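Local coordinates for uncharacterized hypothetical protein FTT_1539c (Francisella tularensis subsp. tularensis, PDB 4QVR) that is of unknown function but belongs to the DUF6844 family and probably carries a signal sequence, consistent with export from the cytoplasm, at residues A[77-83]-A[307-313]; A[121-127]-A[263-269]; A[313-319]-A[330-335]. All blocks are in the same frame, centred on the assembly; numbering follows the deposited sequence.

Contact 1: A[77-83]-A[307-313]; sequences ISTDSKP and KSGEDMM
The carboxylates of Asp80 and Asp311 lie face to face, their planes only 6° apart, with Asp80 OD2 3.6 Å from Asp311 OD1. Two acidic groups stacked in this way would normally repel; Lys82 and the Ser308 N-H, both bonded to Asp311, probably offset this. Lys82 runs alongside Asp311 and bends at its last torsion (chi4 -65°), which brings NZ to 2.6 Å from Asp311 OD1, on the syn side and somewhat above the carboxylate plane. A weaker salt bridge, 3.4 Å from Lys82 NZ to Glu310 OE1, extends the network. The other oxygen of Asp311, OD2, takes the backbone N-H of Ser308 on its anti side.

Asp311 also uses its carbonyl oxygen twice. Ser81 N reaches Asp311 O on an in-plane lone pair at 2.7 Å, while Lys307 NZ comes to the same oxygen from above the carbonyl plane at 3.2 Å. Ser81 OG is hydrogen-bonded to Asp315 OD1, and Lys307 NZ makes a salt bridge to Asp315 OD2. Pro83 CG rests 3.8 Å from Met313 CB. The loop following helix 67-78 is thus joined to the short, weakly bonded helix about 309-312, where Ser308 OG accepts a weak bond from Asp311 N, completing a capping box with Ser308 as N-cap.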
# COMPACT_ATOMS: atom_id res chain seq x y z
N ILE A 77 -15.15 -0.29 2.29
CA ILE A 77 -15.37 0.39 1.02
C ILE A 77 -16.53 1.39 1.13
O ILE A 77 -16.43 2.52 0.65
CB ILE A 77 -15.68 -0.63 -0.10
CG1 ILE A 77 -14.43 -1.45 -0.43
CG2 ILE A 77 -16.17 0.09 -1.35
CD1 ILE A 77 -14.68 -2.59 -1.40
N SER A 78 -17.62 0.99 1.79
CA SER A 78 -18.83 1.83 1.93
C SER A 78 -18.78 3.04 2.88
O SER A 78 -19.65 3.91 2.79
CB SER A 78 -20.00 0.95 2.35
OG SER A 78 -20.19 -0.05 1.39
N THR A 79 -17.81 3.09 3.80
CA THR A 79 -17.72 4.23 4.74
C THR A 79 -17.36 5.52 4.00
O THR A 79 -16.64 5.49 3.01
CB THR A 79 -16.64 4.01 5.83
OG1 THR A 79 -15.37 3.73 5.20
CG2 THR A 79 -17.01 2.87 6.76
N ASP A 80 -17.89 6.66 4.47
CA ASP A 80 -17.59 7.96 3.87
C ASP A 80 -16.13 8.27 4.07
O ASP A 80 -15.55 7.83 5.06
CB ASP A 80 -18.44 9.07 4.51
CG ASP A 80 -19.89 9.07 4.01
OD1 ASP A 80 -20.17 8.39 2.99
OD2 ASP A 80 -20.74 9.77 4.63
N SER A 81 -15.54 9.00 3.12
CA SER A 81 -14.13 9.41 3.19
C SER A 81 -13.97 10.91 2.89
O SER A 81 -13.30 11.32 1.91
CB SER A 81 -13.26 8.57 2.26
OG SER A 81 -13.32 7.18 2.59
N LYS A 82 -14.57 11.73 3.74
CA LYS A 82 -14.50 13.19 3.62
C LYS A 82 -13.10 13.70 4.05
O LYS A 82 -12.43 13.05 4.84
CB LYS A 82 -15.57 13.85 4.51
CG LYS A 82 -17.02 13.52 4.14
CD LYS A 82 -17.99 14.08 5.18
CE LYS A 82 -19.43 13.72 4.88
NZ LYS A 82 -19.91 14.36 3.62
N PRO A 83 -12.66 14.84 3.51
CA PRO A 83 -11.39 15.36 3.99
C PRO A 83 -11.48 15.58 5.50
O PRO A 83 -12.46 16.15 5.98
CB PRO A 83 -11.27 16.70 3.27
CG PRO A 83 -12.05 16.51 2.01
CD PRO A 83 -13.21 15.66 2.42
N LYS A 307 -22.89 8.22 -2.44
CA LYS A 307 -21.60 8.66 -1.94
C LYS A 307 -21.21 9.85 -2.84
O LYS A 307 -20.88 9.68 -4.01
CB LYS A 307 -20.59 7.50 -1.97
CG LYS A 307 -19.49 7.55 -0.89
CD LYS A 307 -18.85 6.17 -0.70
CE LYS A 307 -17.80 6.07 0.42
NZ LYS A 307 -16.45 6.71 0.19
N SER A 308 -21.34 11.05 -2.29
CA SER A 308 -21.02 12.28 -3.00
C SER A 308 -19.51 12.45 -3.23
O SER A 308 -18.70 11.72 -2.66
CB SER A 308 -21.49 13.47 -2.17
OG SER A 308 -20.65 13.61 -1.04
N GLY A 309 -19.16 13.45 -4.03
CA GLY A 309 -17.77 13.74 -4.36
C GLY A 309 -16.91 13.99 -3.14
O GLY A 309 -15.80 13.48 -3.02
N GLU A 310 -17.45 14.78 -2.22
CA GLU A 310 -16.78 15.08 -0.99
C GLU A 310 -16.51 13.78 -0.22
O GLU A 310 -15.46 13.62 0.34
CB GLU A 310 -17.64 16.01 -0.14
CG GLU A 310 -16.94 16.48 1.13
CD GLU A 310 -17.83 17.30 2.05
OE1 GLU A 310 -19.07 17.24 1.92
OE2 GLU A 310 -17.29 17.98 2.95
N ASP A 311 -17.47 12.86 -0.23
CA ASP A 311 -17.30 11.59 0.47
C ASP A 311 -16.20 10.73 -0.13
O ASP A 311 -15.75 9.80 0.51
CB ASP A 311 -18.62 10.79 0.48
CG ASP A 311 -19.75 11.50 1.26
OD1 ASP A 311 -19.44 12.15 2.27
OD2 ASP A 311 -20.94 11.37 0.85
N MSE A 312 -15.76 11.04 -1.35
CA MSE A 312 -14.75 10.22 -2.02
C MSE A 312 -13.38 10.81 -2.01
O MSE A 312 -12.42 10.17 -2.45
CB MSE A 312 -15.06 10.14 -3.50
CG MSE A 312 -16.49 9.78 -3.84
SE MSE A 312 -16.76 7.85 -3.79
CE MSE A 312 -15.16 7.16 -4.70
N MSE A 313 -13.26 12.05 -1.53
CA MSE A 313 -11.99 12.75 -1.59
C MSE A 313 -10.84 12.10 -0.88
O MSE A 313 -9.67 12.31 -1.28
CB MSE A 313 -12.16 14.14 -1.00
CG MSE A 313 -12.89 15.07 -1.96
SE MSE A 313 -11.69 15.74 -3.40
CE MSE A 313 -10.86 17.14 -2.29

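Contact 2: A[121-127]-A[263-269]; sequences AIGTASV and GNAAIGV
The shortest bond between these strands, 2.8 Å, runs from Ile267 N to Gly123 O. Gly123 N returns a bond to Ile267 O, and the same reciprocal pairing joins Ala121 with Val269 and Ala125 with Ala265; Ala265 N meets Ala125 O at 2.9 Å, almost straight, with an angle of 170° at the hydrogen. One further bond, Val127 N to Gly263 O at 3.0 Å, carries the pairing just past the end of strand 117-126.

Small residues make up most of the interface. Where Ile122 faces Gly268 in a non-hydrogen-bonded pair, the Ile122 side chain within strand 264-269 meets only backbone: CG1 lies 4.3 Å from Gly268 CA, and CG2, set anti to the backbone N, faces Ile267 O. Just beyond the strand end, Val127 CG1 touches Ala265 CB at 4.1 Å.

Helices pack against both surfaces. Ile122 and Ala266 reach Leu98 of helix 94-108, while Ala121, Ile267 and Val269 lean on Ala141, Phe142, Ala145 and Ala149 of helix 134-159. The pairing, with axes 4.7 Å apart and directions 163° from parallel, makes strand 117-126 an outer member of a three-stranded antiparallel sheet whose central strand is 264-273.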
# COMPACT_ATOMS: atom_id res chain seq x y z
N ALA A 121 0.42 4.32 8.34
CA ALA A 121 1.54 5.17 7.89
C ALA A 121 1.04 6.42 7.22
O ALA A 121 -0.06 6.50 6.73
CB ALA A 121 2.47 4.43 6.94
N ILE A 122 1.88 7.43 7.22
CA ILE A 122 1.54 8.70 6.69
C ILE A 122 2.58 9.08 5.67
O ILE A 122 3.71 8.69 5.80
CB ILE A 122 1.60 9.71 7.84
CG1 ILE A 122 0.44 9.45 8.78
CG2 ILE A 122 1.64 11.16 7.34
CD1 ILE A 122 0.53 10.27 10.05
N GLY A 123 2.16 9.84 4.67
CA GLY A 123 3.06 10.40 3.68
C GLY A 123 2.56 11.83 3.47
O GLY A 123 1.37 12.10 3.70
N THR A 124 3.48 12.74 3.11
CA THR A 124 3.17 14.16 2.85
C THR A 124 3.93 14.71 1.64
O THR A 124 5.04 14.29 1.35
CB THR A 124 3.52 15.07 4.05
OG1 THR A 124 4.94 15.10 4.25
CG2 THR A 124 2.82 14.57 5.31
N ALA A 125 3.35 15.70 0.97
CA ALA A 125 3.94 16.30 -0.21
C ALA A 125 3.55 17.73 -0.19
O ALA A 125 2.51 18.05 0.36
CB ALA A 125 3.41 15.65 -1.47
N SER A 126 4.37 18.60 -0.78
CA SER A 126 4.05 20.04 -0.80
C SER A 126 3.06 20.26 -1.90
O SER A 126 2.98 19.46 -2.82
CB SER A 126 5.29 20.88 -1.09
OG SER A 126 6.35 20.48 -0.24
N VAL A 127 2.28 21.33 -1.77
CA VAL A 127 1.36 21.74 -2.84
C VAL A 127 1.88 23.09 -3.31
O VAL A 127 2.70 23.70 -2.62
CB VAL A 127 -0.10 21.88 -2.38
CG1 VAL A 127 -0.65 20.57 -1.90
CG2 VAL A 127 -0.25 22.96 -1.31
N GLY A 263 0.51 24.26 3.86
CA GLY A 263 1.02 24.12 2.50
C GLY A 263 1.30 22.70 2.02
O GLY A 263 1.92 22.52 0.98
N ASN A 264 0.84 21.69 2.77
CA ASN A 264 1.02 20.28 2.37
C ASN A 264 -0.24 19.51 2.27
O ASN A 264 -1.28 19.90 2.82
CB ASN A 264 1.86 19.53 3.40
CG ASN A 264 3.29 20.01 3.45
OD1 ASN A 264 3.96 20.13 2.41
ND2 ASN A 264 3.76 20.30 4.65
N ALA A 265 -0.14 18.37 1.59
CA ALA A 265 -1.21 17.42 1.53
C ALA A 265 -0.61 16.22 2.25
O ALA A 265 0.50 15.82 1.96
CB ALA A 265 -1.56 17.06 0.10
N ALA A 266 -1.34 15.67 3.20
CA ALA A 266 -0.88 14.54 3.96
C ALA A 266 -1.93 13.42 3.86
O ALA A 266 -3.17 13.67 3.95
CB ALA A 266 -0.70 14.94 5.42
N ILE A 267 -1.46 12.21 3.62
CA ILE A 267 -2.34 11.05 3.50
C ILE A 267 -1.97 10.00 4.56
O ILE A 267 -0.80 9.71 4.77
CB ILE A 267 -2.15 10.35 2.12
CG1 ILE A 267 -2.59 11.21 0.94
CG2 ILE A 267 -2.88 9.04 2.06
CD1 ILE A 267 -4.08 11.36 0.77
N GLY A 268 -2.98 9.39 5.18
CA GLY A 268 -2.75 8.30 6.10
C GLY A 268 -3.40 7.05 5.51
O GLY A 268 -4.42 7.13 4.83
N VAL A 269 -2.78 5.91 5.71
CA VAL A 269 -3.34 4.67 5.19
C VAL A 269 -3.26 3.66 6.31
O VAL A 269 -2.30 3.64 7.07
CB VAL A 269 -2.61 4.18 3.92
CG1 VAL A 269 -1.14 3.96 4.20
CG2 VAL A 269 -3.24 2.89 3.36

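Contact 3: A[313-319]-A[330-335]; sequences MGDYGIR and ILAYGQ
Tyr333 is met by Asp315 and Arg319. Asp315 CB sits over one face of its ring, 3.5 Å from the centroid and nearly on the normal, a CH-pi contact. Arg319 CG comes in at the ring's edge, 3.6 Å from Tyr333 CE2. The same CE2 lies over the centre of the Arg319 guanidinium, whose plane is turned 66° from the ring, so the tyrosine presents an edge to the face of the cation.

At the other end Gln335, fully extended at chi2 (180°), carries its amide across to Met313. The bond from Gln335 NE2 to Met313 O is 3.1 Å long and lies in the amide plane, though it reaches the carbonyl from above. One water accepts from Tyr316 OH and donates to both Met313 O and Gln335 OE1; a second joins Gln335 NE2 to Asp315 O, so both ends of the buried amide are satisfied.

Backbone and second-shell groups fix these positions. Tyr333 N bonds Gly317 O at 3.0 Å, followed by the reciprocal pair of Arg319 with Leu331. Arg319 folds back at chi2 (-68°), and its NH1 donates to Tyr316 O at 2.9 Å and to Ile318 O at 2.8 Å, which holds the guanidinium against the Tyr333 ring. The hydroxyls of Tyr333 and Tyr304 are hydrogen-bonded.

Ile318 and Arg319 open the hairpin 318-322/328-337, whose first strand is the outer one of a four-stranded antiparallel sheet; residues 313-316 form the loop leading into it. Strand 440-448 lies next to 328-337; helix 349-370 packs on Ile318, Ile330 and Ala332, and helix 134-159 on Tyr316.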
# COMPACT_ATOMS: atom_id res chain seq x y z
N MSE A 313 -13.26 12.05 -1.53
CA MSE A 313 -11.99 12.75 -1.59
C MSE A 313 -10.84 12.10 -0.88
O MSE A 313 -9.67 12.31 -1.28
CB MSE A 313 -12.16 14.14 -1.00
CG MSE A 313 -12.89 15.07 -1.96
SE MSE A 313 -11.69 15.74 -3.40
CE MSE A 313 -10.86 17.14 -2.29
N GLY A 314 -11.14 11.31 0.14
CA GLY A 314 -10.11 10.69 0.97
C GLY A 314 -9.71 9.31 0.56
O GLY A 314 -8.81 8.75 1.16
N ASP A 315 -10.37 8.79 -0.47
CA ASP A 315 -10.13 7.48 -1.00
C ASP A 315 -8.97 7.42 -2.02
O ASP A 315 -9.06 7.94 -3.15
CB ASP A 315 -11.38 6.97 -1.68
CG ASP A 315 -12.53 6.70 -0.68
OD1 ASP A 315 -12.26 6.35 0.49
OD2 ASP A 315 -13.72 6.81 -1.12
N TYR A 316 -7.91 6.74 -1.61
CA TYR A 316 -6.72 6.51 -2.40
C TYR A 316 -6.37 5.01 -2.41
O TYR A 316 -6.76 4.25 -1.48
CB TYR A 316 -5.58 7.33 -1.81
CG TYR A 316 -5.68 8.79 -2.12
CD1 TYR A 316 -6.49 9.62 -1.38
CD2 TYR A 316 -4.99 9.34 -3.19
CE1 TYR A 316 -6.60 10.97 -1.68
CE2 TYR A 316 -5.10 10.69 -3.50
CZ TYR A 316 -5.92 11.49 -2.74
OH TYR A 316 -6.05 12.82 -3.04
N GLY A 317 -5.65 4.58 -3.43
CA GLY A 317 -5.20 3.20 -3.52
C GLY A 317 -6.20 2.24 -4.06
O GLY A 317 -7.11 2.62 -4.80
N ILE A 318 -6.01 0.96 -3.71
CA ILE A 318 -6.88 -0.11 -4.16
C ILE A 318 -7.60 -0.73 -2.97
O ILE A 318 -7.19 -0.56 -1.81
CB ILE A 318 -6.09 -1.20 -4.91
CG1 ILE A 318 -5.20 -2.03 -3.98
CG2 ILE A 318 -5.23 -0.57 -5.98
CD1 ILE A 318 -5.96 -3.11 -3.24
N ARG A 319 -8.70 -1.42 -3.26
CA ARG A 319 -9.48 -2.12 -2.24
C ARG A 319 -9.95 -3.42 -2.84
O ARG A 319 -10.14 -3.51 -4.04
CB ARG A 319 -10.74 -1.35 -1.84
CG ARG A 319 -10.54 0.03 -1.23
CD ARG A 319 -9.89 -0.00 0.15
NE ARG A 319 -9.79 1.36 0.60
CZ ARG A 319 -8.81 2.19 0.30
NH1 ARG A 319 -7.76 1.79 -0.41
NH2 ARG A 319 -8.88 3.44 0.73
N ILE A 330 -11.32 -5.95 -7.60
CA ILE A 330 -10.44 -4.96 -7.07
C ILE A 330 -10.87 -3.58 -7.55
O ILE A 330 -11.08 -3.39 -8.73
CB ILE A 330 -9.01 -5.25 -7.53
CG1 ILE A 330 -8.61 -6.62 -6.97
CG2 ILE A 330 -8.06 -4.15 -7.07
CD1 ILE A 330 -7.47 -7.29 -7.69
N LEU A 331 -11.02 -2.65 -6.61
CA LEU A 331 -11.39 -1.30 -6.94
C LEU A 331 -10.13 -0.48 -6.84
O LEU A 331 -9.27 -0.78 -6.04
CB LEU A 331 -12.41 -0.75 -5.97
CG LEU A 331 -13.71 -1.53 -5.87
CD1 LEU A 331 -14.65 -0.79 -4.93
CD2 LEU A 331 -14.34 -1.67 -7.23
N ALA A 332 -10.03 0.53 -7.69
CA ALA A 332 -8.89 1.42 -7.72
C ALA A 332 -9.44 2.83 -7.83
O ALA A 332 -10.24 3.12 -8.74
CB ALA A 332 -8.01 1.14 -8.90
N TYR A 333 -9.00 3.69 -6.91
CA TYR A 333 -9.42 5.09 -6.89
C TYR A 333 -8.44 5.96 -7.62
O TYR A 333 -7.26 5.68 -7.65
CB TYR A 333 -9.48 5.57 -5.46
CG TYR A 333 -10.45 4.80 -4.60
CD1 TYR A 333 -11.81 5.00 -4.70
CD2 TYR A 333 -9.99 3.88 -3.65
CE1 TYR A 333 -12.71 4.30 -3.89
CE2 TYR A 333 -10.87 3.20 -2.82
CZ TYR A 333 -12.24 3.40 -2.96
OH TYR A 333 -13.12 2.72 -2.16
N GLY A 334 -8.93 7.06 -8.17
CA GLY A 334 -8.08 7.99 -8.88
C GLY A 334 -8.73 9.34 -8.96
O GLY A 334 -9.94 9.43 -8.96
N GLN A 335 -7.93 10.39 -9.02
CA GLN A 335 -8.44 11.75 -9.09
C GLN A 335 -7.67 12.53 -10.13
O GLN A 335 -6.53 12.19 -10.43
CB GLN A 335 -8.31 12.45 -7.73
CG GLN A 335 -9.06 11.71 -6.66
CD GLN A 335 -8.98 12.33 -5.28
OE1 GLN A 335 -8.54 13.46 -5.11
NE2 GLN A 335 -9.44 11.59 -4.30
O HOH W 1 -8.15 14.02 -2.44
O HOH W 2 -11.08 9.18 -4.45
O HOH W 3 -5.23 6.89 -5.42

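Contact 2 closes first along the chain, within the long span that contact 1 bridges, and contact 3 follows as a local hairpin. Contacts 1 and 3 are neighbours, their centres about 11 Å apart: they share Met313, and Ser81 of contact 1 meets Gly314 and Asp315 of contact 3, tying the N-terminal segment to the approach to the four-stranded sheet. Contact 2 lies in the separate three-stranded sheet, about 18 Å from contact 1 and 16 Å from contact 3, centre to centre. It touches contact 3 where Ile267 packs on Tyr316. Helix 134-159 packs on the three-stranded sheet and on the loop residues Met313 and Tyr316, so that it bridges contacts 2 and 3.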